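Local coordinates for beta-N-acetylglucosaminidase-like protein Glycoside hydrolase family 20 (Flavobacterium johnsoniae, PDB 6YHH), which probably removes N-acetylglucosamine units from chitin-derived oligosaccharides, acting as a family 20 beta-N-acetylhexosaminidase (chitobiase), at residues F299-C303 against M355-K361; Q345-M350 against I369-S375; S382-E388 against N410-L416; D398-K402 against E439-I443. All coordinates share one frame; numbering follows the deposited sequence.

Contact 1: F299-C303 against M355-K361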
loop_
_atom_site.group_PDB
_atom_site.type_symbol
_atom_site.label_atom_id
_atom_site.label_comp_id
_atom_site.label_asym_id
_atom_site.label_seq_id
_atom_site.Cartn_x
_atom_site.Cartn_y
_atom_site.Cartn_z
ATOM N N PHE A 299 10.905 24.573 19.216
ATOM C CA PHE A 299 10.378 23.731 20.280
ATOM C C PHE A 299 9.030 24.250 20.751
ATOM O O PHE A 299 8.142 23.501 21.038
ATOM C CB PHE A 299 11.355 23.651 21.443
ATOM C CG PHE A 299 12.643 22.965 21.118
ATOM C CD1 PHE A 299 12.667 21.755 20.440
ATOM C CD2 PHE A 299 13.863 23.524 21.515
ATOM C CE1 PHE A 299 13.853 21.139 20.125
ATOM C CE2 PHE A 299 15.074 22.907 21.198
ATOM C CZ PHE A 299 15.080 21.719 20.492
ATOM N N ASP A 300 8.864 25.561 20.839
ATOM C CA ASP A 300 7.573 26.067 21.237
ATOM C C ASP A 300 6.437 25.632 20.314
ATOM O O ASP A 300 5.312 25.426 20.773
ATOM C CB ASP A 300 7.565 27.603 21.226
ATOM C CG ASP A 300 8.255 28.244 22.385
ATOM O OD1 ASP A 300 8.549 27.589 23.355
ATOM O OD2 ASP A 300 8.507 29.521 22.236
ATOM N N GLU A 301 6.742 25.504 19.033
ATOM C CA GLU A 301 5.770 25.050 18.026
ATOM C C GLU A 301 5.610 23.528 17.925
ATOM O O GLU A 301 4.488 23.026 17.785
ATOM C CB GLU A 301 6.118 25.653 16.713
ATOM C CG GLU A 301 5.010 25.487 15.712
ATOM C CD GLU A 301 5.256 26.133 14.374
ATOM O OE1 GLU A 301 6.376 26.505 13.978
ATOM O OE2 GLU A 301 4.183 26.134 13.704
ATOM N N VAL A 302 6.718 22.826 18.056
ATOM C CA VAL A 302 6.766 21.406 17.818
ATOM C C VAL A 302 6.520 20.535 19.055
ATOM O O VAL A 302 5.817 19.526 18.999
ATOM C CB VAL A 302 8.103 21.031 17.193
ATOM C CG1 VAL A 302 8.162 19.497 17.005
ATOM C CG2 VAL A 302 8.305 21.624 15.820
ATOM N N CYS A 303 7.030 20.940 20.215
ATOM C CA CYS A 303 6.869 20.099 21.411
ATOM C C CYS A 303 5.395 19.820 21.762
ATOM O O CYS A 303 5.093 18.748 22.185
ATOM C CB CYS A 303 7.593 20.645 22.620
ATOM S SG CYS A 303 9.374 20.622 22.485
ATOM N N MET A 355 14.818 24.639 27.474
ATOM C CA MET A 355 13.753 24.808 26.470
ATOM C C MET A 355 12.862 23.594 26.441
ATOM O O MET A 355 11.655 23.750 26.501
ATOM C CB MET A 355 14.396 25.009 25.107
ATOM C CG MET A 355 15.414 26.138 25.023
ATOM S SD MET A 355 16.050 26.173 23.319
ATOM C CE MET A 355 17.341 27.409 23.448
ATOM N N LEU A 356 13.454 22.393 26.426
ATOM C CA LEU A 356 12.667 21.188 26.455
ATOM C C LEU A 356 11.942 21.060 27.775
ATOM O O LEU A 356 10.774 20.669 27.783
ATOM C CB LEU A 356 13.528 19.944 26.155
ATOM C CG LEU A 356 14.137 19.947 24.762
ATOM C CD1 LEU A 356 15.017 18.697 24.548
ATOM C CD2 LEU A 356 13.101 20.069 23.692
ATOM N N LYS A 357 12.626 21.399 28.884
ATOM C CA LYS A 357 11.975 21.187 30.187
ATOM C C LYS A 357 10.767 22.132 30.354
ATOM O O LYS A 357 9.782 21.814 31.035
ATOM C CB LYS A 357 12.965 21.430 31.287
ATOM C CG LYS A 357 12.463 20.938 32.666
ATOM C CD LYS A 357 13.508 20.833 33.714
ATOM C CE LYS A 357 12.943 20.080 34.898
ATOM N NZ LYS A 357 14.074 20.055 35.852
ATOM N N LYS A 358 10.819 23.283 29.720
ATOM C CA LYS A 358 9.744 24.261 29.759
ATOM C C LYS A 358 8.456 23.630 29.152
ATOM O O LYS A 358 7.333 23.944 29.571
ATOM C CB LYS A 358 10.102 25.432 28.889
ATOM C CG LYS A 358 9.135 26.586 28.954
ATOM C CD LYS A 358 9.565 27.728 28.041
ATOM C CE LYS A 358 9.117 27.503 26.633
ATOM N NZ LYS A 358 9.400 28.639 25.693
ATOM N N HIS A 359 8.643 22.677 28.234
ATOM C CA HIS A 359 7.503 21.929 27.633
ATOM C C HIS A 359 7.210 20.601 28.321
ATOM O O HIS A 359 6.368 19.836 27.818
ATOM C CB HIS A 359 7.761 21.749 26.121
ATOM C CG HIS A 359 7.866 23.058 25.388
ATOM N ND1 HIS A 359 6.781 23.876 25.227
ATOM C CD2 HIS A 359 8.914 23.719 24.860
ATOM C CE1 HIS A 359 7.164 25.002 24.644
ATOM N NE2 HIS A 359 8.449 24.929 24.389
ATOM N N GLY A 360 7.954 20.312 29.380
ATOM C CA GLY A 360 7.828 19.105 30.141
ATOM C C GLY A 360 8.561 17.908 29.587
ATOM O O GLY A 360 8.196 16.756 29.840
ATOM N N LYS A 361 9.608 18.197 28.815
ATOM C CA LYS A 361 10.346 17.101 28.132
ATOM C C LYS A 361 11.721 16.911 28.639
ATOM O O LYS A 361 12.448 17.868 28.997
ATOM C CB LYS A 361 10.440 17.380 26.628
ATOM C CG LYS A 361 9.156 17.877 26.004
ATOM C CD LYS A 361 8.030 16.824 26.158
ATOM C CE LYS A 361 6.741 17.294 25.537
ATOM N NZ LYS A 361 5.572 16.423 25.873
HETATM O O HOH W 1 3.596 18.185 24.530
#

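Contact 2: Q345-M350 against I369-S375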
loop_
_atom_site.group_PDB
_atom_site.type_symbol
_atom_site.label_atom_id
_atom_site.label_comp_id
_atom_site.label_asym_id
_atom_site.label_seq_id
_atom_site.Cartn_x
_atom_site.Cartn_y
_atom_site.Cartn_z
ATOM N N GLN A 345 29.721 21.150 21.995
ATOM C CA GLN A 345 28.435 20.585 21.586
ATOM C C GLN A 345 27.595 20.190 22.798
ATOM O O GLN A 345 26.366 20.353 22.798
ATOM C CB GLN A 345 28.624 19.398 20.651
ATOM C CG GLN A 345 27.327 19.013 19.976
ATOM C CD GLN A 345 27.453 17.734 19.154
ATOM O OE1 GLN A 345 28.438 17.506 18.502
ATOM N NE2 GLN A 345 26.448 16.908 19.206
ATOM N N THR A 346 28.236 19.730 23.865
ATOM C CA THR A 346 27.487 19.433 25.090
ATOM C C THR A 346 26.969 20.739 25.708
ATOM O O THR A 346 25.844 20.799 26.187
ATOM C CB THR A 346 28.411 18.726 26.081
ATOM O OG1 THR A 346 28.757 17.407 25.554
ATOM C CG2 THR A 346 27.681 18.546 27.459
ATOM N N TYR A 347 27.802 21.788 25.713
ATOM C CA TYR A 347 27.281 23.119 26.127
ATOM C C TYR A 347 26.024 23.566 25.349
ATOM O O TYR A 347 25.012 23.979 25.918
ATOM C CB TYR A 347 28.369 24.134 25.948
ATOM C CG TYR A 347 27.927 25.541 26.228
ATOM C CD1 TYR A 347 27.380 26.292 25.265
ATOM C CD2 TYR A 347 28.066 26.099 27.513
ATOM C CE1 TYR A 347 26.900 27.561 25.520
ATOM C CE2 TYR A 347 27.611 27.391 27.778
ATOM C CZ TYR A 347 27.031 28.105 26.773
ATOM O OH TYR A 347 26.551 29.418 26.941
ATOM N N PHE A 348 26.119 23.444 24.017
ATOM C CA PHE A 348 25.006 23.736 23.099
ATOM C C PHE A 348 23.785 22.913 23.478
ATOM O O PHE A 348 22.723 23.444 23.647
ATOM C CB PHE A 348 25.471 23.420 21.652
ATOM C CG PHE A 348 24.365 23.354 20.675
ATOM C CD1 PHE A 348 23.793 24.508 20.131
ATOM C CD2 PHE A 348 23.828 22.116 20.313
ATOM C CE1 PHE A 348 22.722 24.432 19.219
ATOM C CE2 PHE A 348 22.769 22.035 19.392
ATOM C CZ PHE A 348 22.222 23.194 18.858
ATOM N N THR A 349 23.956 21.614 23.623
ATOM C CA THR A 349 22.917 20.696 24.044
ATOM C C THR A 349 22.250 21.080 25.374
ATOM O O THR A 349 21.010 21.103 25.507
ATOM C CB THR A 349 23.463 19.254 24.152
ATOM O OG1 THR A 349 23.970 18.862 22.860
ATOM C CG2 THR A 349 22.411 18.294 24.629
ATOM N N MET A 350 23.086 21.511 26.328
ATOM C CA MET A 350 22.567 21.917 27.649
ATOM C C MET A 350 21.881 23.264 27.627
ATOM O O MET A 350 21.059 23.521 28.553
ATOM C CB MET A 350 23.677 21.853 28.725
ATOM C CG MET A 350 24.022 20.397 29.091
ATOM S SD MET A 350 22.620 19.401 29.611
ATOM C CE MET A 350 22.008 20.547 30.876
ATOM N N ILE A 369 26.820 13.470 22.495
ATOM C CA ILE A 369 26.482 14.510 23.442
ATOM C C ILE A 369 27.088 14.340 24.824
ATOM O O ILE A 369 27.139 15.308 25.625
ATOM C CB ILE A 369 24.952 14.802 23.586
ATOM C CG1 ILE A 369 24.195 13.649 24.229
ATOM C CG2 ILE A 369 24.362 15.168 22.195
ATOM C CD1 ILE A 369 22.802 14.022 24.694
ATOM N N LEU A 370 27.516 13.137 25.132
ATOM C CA LEU A 370 28.048 12.864 26.456
ATOM C C LEU A 370 29.514 13.303 26.632
ATOM O O LEU A 370 30.425 12.651 26.126
ATOM C CB LEU A 370 27.846 11.368 26.759
ATOM C CG LEU A 370 28.289 10.836 28.103
ATOM C CD1 LEU A 370 27.861 11.712 29.237
ATOM C CD2 LEU A 370 28.027 9.356 28.395
ATOM N N THR A 371 29.639 14.451 27.303
ATOM C CA THR A 371 30.861 14.878 27.979
ATOM C C THR A 371 30.478 15.261 29.412
ATOM O O THR A 371 29.317 15.227 29.773
ATOM C CB THR A 371 31.638 15.944 27.246
ATOM O OG1 THR A 371 30.877 17.144 27.223
ATOM C CG2 THR A 371 32.004 15.479 25.834
ATOM N N LYS A 372 31.486 15.627 30.254
ATOM C CA LYS A 372 31.252 15.669 31.700
ATOM C C LYS A 372 30.100 16.554 32.142
ATOM O O LYS A 372 29.347 16.207 33.078
ATOM C CB LYS A 372 32.602 15.981 32.413
ATOM C CG LYS A 372 33.041 17.385 32.212
ATOM N N ASP A 373 29.835 17.658 31.489
ATOM C CA ASP A 373 28.816 18.556 31.997
ATOM C C ASP A 373 27.388 18.272 31.445
ATOM O O ASP A 373 26.491 19.059 31.673
ATOM C CB ASP A 373 29.179 19.995 31.675
ATOM C CG ASP A 373 30.401 20.524 32.452
ATOM O OD1 ASP A 373 30.923 19.852 33.324
ATOM O OD2 ASP A 373 30.812 21.682 32.127
ATOM N N LEU A 374 27.193 17.226 30.633
ATOM C CA LEU A 374 25.844 16.809 30.298
ATOM C C LEU A 374 25.071 16.440 31.533
ATOM O O LEU A 374 25.565 15.600 32.285
ATOM C CB LEU A 374 25.905 15.578 29.367
ATOM C CG LEU A 374 24.572 15.181 28.754
ATOM C CD1 LEU A 374 24.006 16.238 27.817
ATOM C CD2 LEU A 374 24.681 13.826 28.034
ATOM N N SER A 375 23.905 17.022 31.739
ATOM C CA SER A 375 23.017 16.584 32.828
ATOM C C SER A 375 22.800 15.087 32.840
ATOM O O SER A 375 22.488 14.495 31.781
ATOM C CB SER A 375 21.695 17.264 32.731
ATOM O OG SER A 375 20.802 16.730 33.674
#

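Contact 3: S382-E388 against N410-L416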
loop_
_atom_site.group_PDB
_atom_site.type_symbol
_atom_site.label_atom_id
_atom_site.label_comp_id
_atom_site.label_asym_id
_atom_site.label_seq_id
_atom_site.Cartn_x
_atom_site.Cartn_y
_atom_site.Cartn_z
ATOM N N SER A 382 23.185 5.101 22.481
ATOM C CA SER A 382 24.395 4.429 22.106
ATOM C C SER A 382 24.273 3.782 20.727
ATOM O O SER A 382 23.493 2.834 20.550
ATOM C CB SER A 382 24.707 3.343 23.158
ATOM O OG SER A 382 25.883 2.610 22.833
ATOM N N TRP A 383 25.116 4.226 19.800
ATOM C CA TRP A 383 25.053 3.809 18.399
ATOM C C TRP A 383 26.360 3.427 17.726
ATOM O O TRP A 383 26.323 2.634 16.707
ATOM C CB TRP A 383 24.360 4.874 17.570
ATOM C CG TRP A 383 25.208 6.057 17.230
ATOM C CD1 TRP A 383 25.341 7.172 17.952
ATOM C CD2 TRP A 383 25.950 6.278 16.010
ATOM N NE1 TRP A 383 26.140 8.101 17.310
ATOM C CE2 TRP A 383 26.526 7.585 16.103
ATOM C CE3 TRP A 383 26.220 5.505 14.872
ATOM C CZ2 TRP A 383 27.334 8.111 15.104
ATOM C CZ3 TRP A 383 26.986 6.054 13.867
ATOM C CH2 TRP A 383 27.581 7.324 14.013
ATOM N N ARG A 384 27.492 3.848 18.284
ATOM C CA ARG A 384 28.791 3.589 17.657
ATOM C C ARG A 384 29.392 2.288 18.082
ATOM O O ARG A 384 29.253 1.859 19.222
ATOM C CB ARG A 384 29.693 4.791 17.903
ATOM C CG ARG A 384 29.125 6.067 17.332
ATOM C CD ARG A 384 29.927 7.266 17.709
ATOM N NE ARG A 384 31.195 7.158 17.115
ATOM C CZ ARG A 384 32.249 7.668 17.717
ATOM N NH1 ARG A 384 32.093 8.250 18.928
ATOM N NH2 ARG A 384 33.430 7.571 17.125
ATOM N N GLY A 385 30.122 1.685 17.166
ATOM C CA GLY A 385 30.703 0.378 17.361
ATOM C C GLY A 385 31.804 0.173 16.326
ATOM O O GLY A 385 32.446 1.121 15.895
ATOM N N PRO A 386 32.022 -1.049 15.885
ATOM C CA PRO A 386 33.156 -1.274 14.986
ATOM C C PRO A 386 33.155 -0.527 13.660
ATOM O O PRO A 386 34.197 -0.213 13.141
ATOM C CB PRO A 386 33.145 -2.807 14.769
ATOM C CG PRO A 386 31.709 -3.206 15.066
ATOM C CD PRO A 386 31.325 -2.287 16.226
ATOM N N ASN A 387 31.981 -0.248 13.113
ATOM C CA ASN A 387 31.905 0.582 11.894
ATOM C C ASN A 387 32.468 2.015 12.072
ATOM O O ASN A 387 32.825 2.660 11.085
ATOM C CB ASN A 387 30.470 0.687 11.372
ATOM C CG ASN A 387 29.894 -0.619 10.901
ATOM O OD1 ASN A 387 30.599 -1.625 10.692
ATOM N ND2 ASN A 387 28.583 -0.654 10.761
ATOM N N GLU A 388 32.540 2.490 13.300
ATOM C CA GLU A 388 33.067 3.828 13.706
ATOM C C GLU A 388 34.373 3.683 14.443
ATOM O O GLU A 388 34.864 4.631 15.048
ATOM C CB GLU A 388 31.992 4.517 14.578
ATOM C CG GLU A 388 30.658 4.781 13.905
ATOM C CD GLU A 388 29.794 3.583 13.585
ATOM O OE1 GLU A 388 29.654 2.674 14.468
ATOM O OE2 GLU A 388 29.168 3.586 12.475
ATOM N N ASN A 410 23.331 0.542 18.493
ATOM C CA ASN A 410 24.447 -0.165 17.889
ATOM C C ASN A 410 24.125 -1.668 17.801
ATOM O O ASN A 410 23.618 -2.231 18.803
ATOM C CB ASN A 410 25.719 -0.048 18.757
ATOM C CG ASN A 410 26.922 -0.664 18.066
ATOM O OD1 ASN A 410 27.358 -1.795 18.392
ATOM N ND2 ASN A 410 27.321 -0.021 16.957
ATOM N N GLY A 411 24.361 -2.262 16.631
ATOM C CA GLY A 411 24.066 -3.680 16.372
ATOM C C GLY A 411 22.635 -3.971 15.943
ATOM O O GLY A 411 22.273 -5.121 15.678
ATOM N N PHE A 412 21.794 -2.901 15.864
ATOM C CA PHE A 412 20.418 -2.982 15.365
ATOM C C PHE A 412 20.243 -2.003 14.143
ATOM O O PHE A 412 19.122 -1.510 13.878
ATOM C CB PHE A 412 19.417 -2.581 16.445
ATOM C CG PHE A 412 19.391 -3.464 17.690
ATOM C CD1 PHE A 412 19.354 -4.841 17.621
ATOM C CD2 PHE A 412 19.298 -2.891 18.949
ATOM C CE1 PHE A 412 19.185 -5.611 18.773
ATOM C CE2 PHE A 412 19.197 -3.658 20.081
ATOM C CZ PHE A 412 19.134 -5.037 20.009
ATOM N N TYR A 413 21.313 -1.889 13.368
ATOM C CA TYR A 413 21.322 -1.027 12.160
ATOM C C TYR A 413 20.806 -1.840 10.971
ATOM O O TYR A 413 21.566 -2.231 10.085
ATOM C CB TYR A 413 22.699 -0.419 11.927
ATOM C CG TYR A 413 22.849 0.887 12.690
ATOM C CD1 TYR A 413 22.663 0.927 14.065
ATOM C CD2 TYR A 413 23.114 2.081 12.032
ATOM C CE1 TYR A 413 22.731 2.137 14.749
ATOM C CE2 TYR A 413 23.267 3.283 12.740
ATOM C CZ TYR A 413 22.964 3.298 14.064
ATOM O OH TYR A 413 22.969 4.508 14.721
ATOM N N ILE A 414 19.482 -2.032 10.939
ATOM C CA ILE A 414 18.808 -2.909 9.941
ATOM C C ILE A 414 18.977 -2.360 8.500
ATOM O O ILE A 414 18.908 -3.111 7.542
ATOM C CB ILE A 414 17.301 -3.057 10.283
ATOM C CG1 ILE A 414 16.638 -1.757 10.641
ATOM C CG2 ILE A 414 17.101 -3.949 11.468
ATOM C CD1 ILE A 414 15.124 -1.819 10.688
ATOM N N ASP A 415 19.252 -1.050 8.343
ATOM C CA ASP A 415 19.463 -0.512 7.035
ATOM C C ASP A 415 20.667 -1.037 6.323
ATOM O O ASP A 415 20.730 -0.955 5.087
ATOM C CB ASP A 415 19.536 1.033 7.120
ATOM C CG ASP A 415 20.698 1.495 7.935
ATOM O OD1 ASP A 415 20.799 1.042 9.089
ATOM O OD2 ASP A 415 21.527 2.328 7.441
ATOM N N LEU A 416 21.665 -1.596 7.069
ATOM C CA LEU A 416 22.928 -2.002 6.468
ATOM C C LEU A 416 22.864 -3.396 5.856
ATOM O O LEU A 416 23.849 -3.922 5.381
ATOM C CB LEU A 416 24.013 -1.886 7.572
ATOM C CG LEU A 416 24.175 -0.416 8.059
ATOM C CD1 LEU A 416 25.280 -0.383 9.156
ATOM C CD2 LEU A 416 24.376 0.628 6.983
HETATM O O HOH W 2 29.272 -0.368 14.453
#

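Contact 4: D398-K402 against E439-I443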
loop_
_atom_site.group_PDB
_atom_site.type_symbol
_atom_site.label_atom_id
_atom_site.label_comp_id
_atom_site.label_asym_id
_atom_site.label_seq_id
_atom_site.Cartn_x
_atom_site.Cartn_y
_atom_site.Cartn_z
ATOM N N ASP A 398 29.948 2.724 29.254
ATOM C CA ASP A 398 30.471 3.995 29.813
ATOM C C ASP A 398 29.400 4.965 30.324
ATOM O O ASP A 398 29.550 5.594 31.349
ATOM C CB ASP A 398 31.394 4.690 28.815
ATOM C CG ASP A 398 32.661 3.860 28.481
ATOM O OD1 ASP A 398 32.903 2.815 29.129
ATOM O OD2 ASP A 398 33.397 4.211 27.515
ATOM N N ALA A 399 28.306 5.119 29.591
ATOM C CA ALA A 399 27.271 6.012 29.976
ATOM C C ALA A 399 26.554 5.543 31.229
ATOM O O ALA A 399 26.292 6.338 32.127
ATOM C CB ALA A 399 26.233 6.148 28.848
ATOM N N VAL A 400 26.246 4.268 31.329
ATOM C CA VAL A 400 25.468 3.833 32.527
ATOM C C VAL A 400 26.372 3.885 33.768
ATOM O O VAL A 400 25.852 4.229 34.826
ATOM C CB VAL A 400 24.783 2.471 32.408
ATOM C CG1 VAL A 400 23.702 2.566 31.312
ATOM C CG2 VAL A 400 25.719 1.298 32.201
ATOM N N LYS A 401 27.662 3.581 33.587
ATOM C CA LYS A 401 28.618 3.732 34.747
ATOM C C LYS A 401 28.720 5.176 35.218
ATOM O O LYS A 401 28.951 5.454 36.442
ATOM C CB LYS A 401 29.974 3.106 34.499
ATOM C CG LYS A 401 29.855 1.602 34.410
ATOM C CD LYS A 401 31.198 0.934 34.189
ATOM C CE LYS A 401 31.042 -0.563 34.423
ATOM N NZ LYS A 401 32.384 -1.191 34.505
ATOM N N LYS A 402 28.593 6.124 34.302
ATOM C CA LYS A 402 28.635 7.529 34.677
ATOM C C LYS A 402 27.342 8.112 35.172
ATOM O O LYS A 402 27.265 9.297 35.502
ATOM C CB LYS A 402 29.163 8.387 33.527
ATOM C CG LYS A 402 30.617 8.194 33.204
ATOM C CD LYS A 402 30.983 9.080 32.000
ATOM C CE LYS A 402 32.102 8.597 31.115
ATOM N NZ LYS A 402 33.403 8.633 31.757
ATOM N N GLU A 439 23.217 0.280 37.763
ATOM C CA GLU A 439 23.706 0.477 36.385
ATOM C C GLU A 439 22.887 -0.311 35.402
ATOM O O GLU A 439 22.465 0.245 34.396
ATOM C CB GLU A 439 25.182 0.090 36.254
ATOM C CG GLU A 439 26.074 1.143 36.923
ATOM C CD GLU A 439 27.475 0.647 37.385
ATOM O OE1 GLU A 439 27.831 -0.510 37.159
ATOM O OE2 GLU A 439 28.211 1.468 37.958
ATOM N N LYS A 440 22.613 -1.600 35.677
ATOM C CA LYS A 440 21.671 -2.350 34.831
ATOM C C LYS A 440 20.360 -1.690 34.632
ATOM O O LYS A 440 19.816 -1.713 33.519
ATOM C CB LYS A 440 21.391 -3.756 35.348
ATOM C CG LYS A 440 22.642 -4.603 35.220
ATOM C CD LYS A 440 22.387 -6.013 35.727
ATOM C CE LYS A 440 23.668 -6.807 35.830
ATOM N NZ LYS A 440 23.347 -8.235 36.078
ATOM N N ALA A 441 19.812 -1.056 35.666
ATOM C CA ALA A 441 18.494 -0.493 35.553
ATOM C C ALA A 441 18.486 0.752 34.678
ATOM O O ALA A 441 17.432 1.174 34.266
ATOM C CB ALA A 441 17.960 -0.104 36.921
ATOM N N ARG A 442 19.653 1.311 34.421
ATOM C CA ARG A 442 19.796 2.452 33.497
ATOM C C ARG A 442 19.712 2.012 32.032
ATOM O O ARG A 442 19.640 2.882 31.192
ATOM C CB ARG A 442 21.132 3.164 33.724
ATOM C CG ARG A 442 21.125 4.012 35.004
ATOM C CD ARG A 442 22.464 4.690 35.275
ATOM N NE ARG A 442 22.432 5.100 36.682
ATOM C CZ ARG A 442 23.381 4.845 37.589
ATOM N NH1 ARG A 442 24.553 4.265 37.332
ATOM N NH2 ARG A 442 23.109 5.198 38.846
ATOM N N ILE A 443 19.847 0.719 31.720
ATOM C CA ILE A 443 19.690 0.264 30.353
ATOM C C ILE A 443 18.198 0.183 30.043
ATOM O O ILE A 443 17.463 -0.755 30.451
ATOM C CB ILE A 443 20.375 -1.071 30.135
ATOM C CG1 ILE A 443 21.870 -0.969 30.452
ATOM C CG2 ILE A 443 20.239 -1.519 28.689
ATOM C CD1 ILE A 443 22.613 -2.296 30.576
HETATM O O HOH W 3 27.304 3.970 38.673
#

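Contact 1: F299-C303 against M355-K361
A His-carboxylate hydrogen bond between His-359 and Asp-300 joins the C-terminal ends of two helices, 289-302 and 341-358. His-359 NE2 meets Asp-300 OD1 at 2.9 Å; the oxygen lies in the imidazole plane, but the N-H...O angle of 132° shows a bent bond. OD1 accepts through its anti lone pair, and the carboxylate is turned 73° from the ring. On the syn lone pair of the same oxygen sits Lys-358 NZ, 2.7 Å from OD1 in a salt bridge; a bend at chi3 (84°) swings the lysine tip round to it. Two donors thus share one oxygen, probably limiting rotation of the carboxylate. Both helices lie on the outside of the TIM barrel and cover Phe-311 of strand 310-312, which meets Phe-299 edge-to-face. Between the two helices, Leu-356 CD2 lies over the centre of the Phe-299 ring, 3.7 Å from its centroid, a CH-pi contact. A Met-aromatic contact comes in at the ring edge, Met-355 SD being 3.9 Å from Phe-299 CD2. Nearer the helix ends, Cys-303 CB packs 3.7 Å from His-359 CB. Positive phi at Gly-360 closes the second helix in a Schellman motif, with Leu-356 O accepting from both His-359 N and Lys-361 N. Bent at chi2, Lys-361 takes NZ to Gly-308 O and Phe-306 O, and one water links NZ to Cys-303 O.

Contact 2: Q345-M350 against I369-S375
Thr-346 and Thr-371 bring their hydroxyls together, OG1 to OG1, at 2.7 Å, and round this pair the contact is tight. Thr-346 OG1 donates to Ile-369 O at 2.7 Å, from 49° out of the carbonyl plane, with His-342 O of its own helix as a competing acceptor for the one proton. A chi1 of -67° sets OG1 beside the backbone N and the methyl CG2 anti to it, pressing on Leu-374 N at 3.5 Å. Replaced by an alanine, Thr-346 would probably leave Ile-369 O and the Thr-371 hydroxyl without their shared mate and open a gap beside Leu-374 N. In the TIM barrel this is a loop at the C-terminal end of strand 362-366 folding against the preceding helix 341-358, with a type I beta turn from Thr-371 to Leu-374 closed by the bond from Leu-374 N to Thr-371 O. Deeper in, Ile-369 CG2 lies 3.8 Å from Thr-349 OG1 and 4.0 Å from Gln-345 NE2, which bonds Gly-315 O. The other end is looser. There the doubly bent Met-350 chain places SD 3.9 Å from Leu-374 CD1 and 3.4 Å from Ser-375 N, a weak though nearly straight N-H...S bond (171°), while Asp-373 borders the contact on the solvent side.

Contact 3: S382-E388 against N410-L416
Asn-410 ND2 is held by two acceptors, Trp-383 O at 2.8 Å and a bridging water at 3.2 Å. The first bond is nearly straight (168°) and lies close to the amide plane, yet it reaches Trp-383 O from 55° above the carbonyl plane. Both loops spring from C-terminal ends of parallel strands, 379-382 and 406-408, the end of a TIM barrel where the active site lies. The side chain of Trp-383 comes within about 4 Å of that of Glu-317, the predicted proton donor, and that of Tyr-413 within about 3 Å of a bound Tris molecule, probably from the crystallisation liquor but consistent with a substrate pocket. Asn-410 N adds a bond to Ser-382 O at 3.1 Å, just past the end of the strand pair. The water on ND2 accepts from Asn-387 N and donates to Glu-388 OE1, which also receives Gly-385 N, tying the turn 385-388 to Asn-410. Trp-383 has CG between its backbone N and carbonyl carbon (chi1 78°), which brings the indole beside Tyr-413, while its NE1 bonds Glu-368. The tyrosine hydroxyl comes at the indole obliquely, Tyr-413 OH lying 3.4 Å from Trp-383 CE3 and 3.2 Å from Trp-383 CB.

Contact 4: D398-K402 against E439-I443
Arg-442 and Val-400 lie flank to flank, their side chains running in contrary directions, and the arginine tip meets the valine's own carbonyl. Where they overlap, Arg-442 CB lies 3.6 Å from Val-400 CG1, and Ile-443 CG1 touches the same methyl at 4.1 Å. The extended arginine chain carries NH1 to Val-400 O at 2.8 Å; the N-H...O angle is 148° and the C=O...N angle 164°, so the donor comes almost head-on to the carbonyl, with the oxygen 19° out of the guanidinium plane. Shortening Arg-442 to an alanine would probably leave Val-400 O without this donor and a nearby water without one of its three partners. That water, 3.1 Å from Arg-442 NH1, gives hydrogen bonds to Glu-439 OE2 and Lys-401 O on the solvent side. Glu-439 passes Lys-401 at a slant, OE2 being 3.9 Å from Lys-401 CG, but the charged ends do not pair, Lys-401 NZ staying 5.3 Å from Glu-439 OE1: NZ bonds Ala-433 O and OE1 bonds Ser-436 N. Helices 394-401 and 437-441 thus meet beside strand 406-408, where Val-400 packs on Thr-406 and the backbone of Arg-442 bonds that same residue just before strand 443-450.

Overall arrangement
All four contacts belong to the TIM-barrel catalytic domain and follow its run of helices and parallel strands from 289 to 450. Contacts 1 and 2 share helix 341-358, their centres 18 Å apart, and their segments alternate along the chain. Contacts 3 and 4 alternate likewise, centres 19 Å apart, contact 3 at the C-terminal ends of strands 379-382 and 406-408, contact 4 at helices 394-401 and 437-441. The two pairs follow in series. They meet where Leu-370 CD2 packs 3.7 Å from Ala-399 CB, joining contacts 2 and 4. Contact 3 adjoins the predicted proton donor, whereas contacts 1 and 4 join outer elements of the barrel away from it.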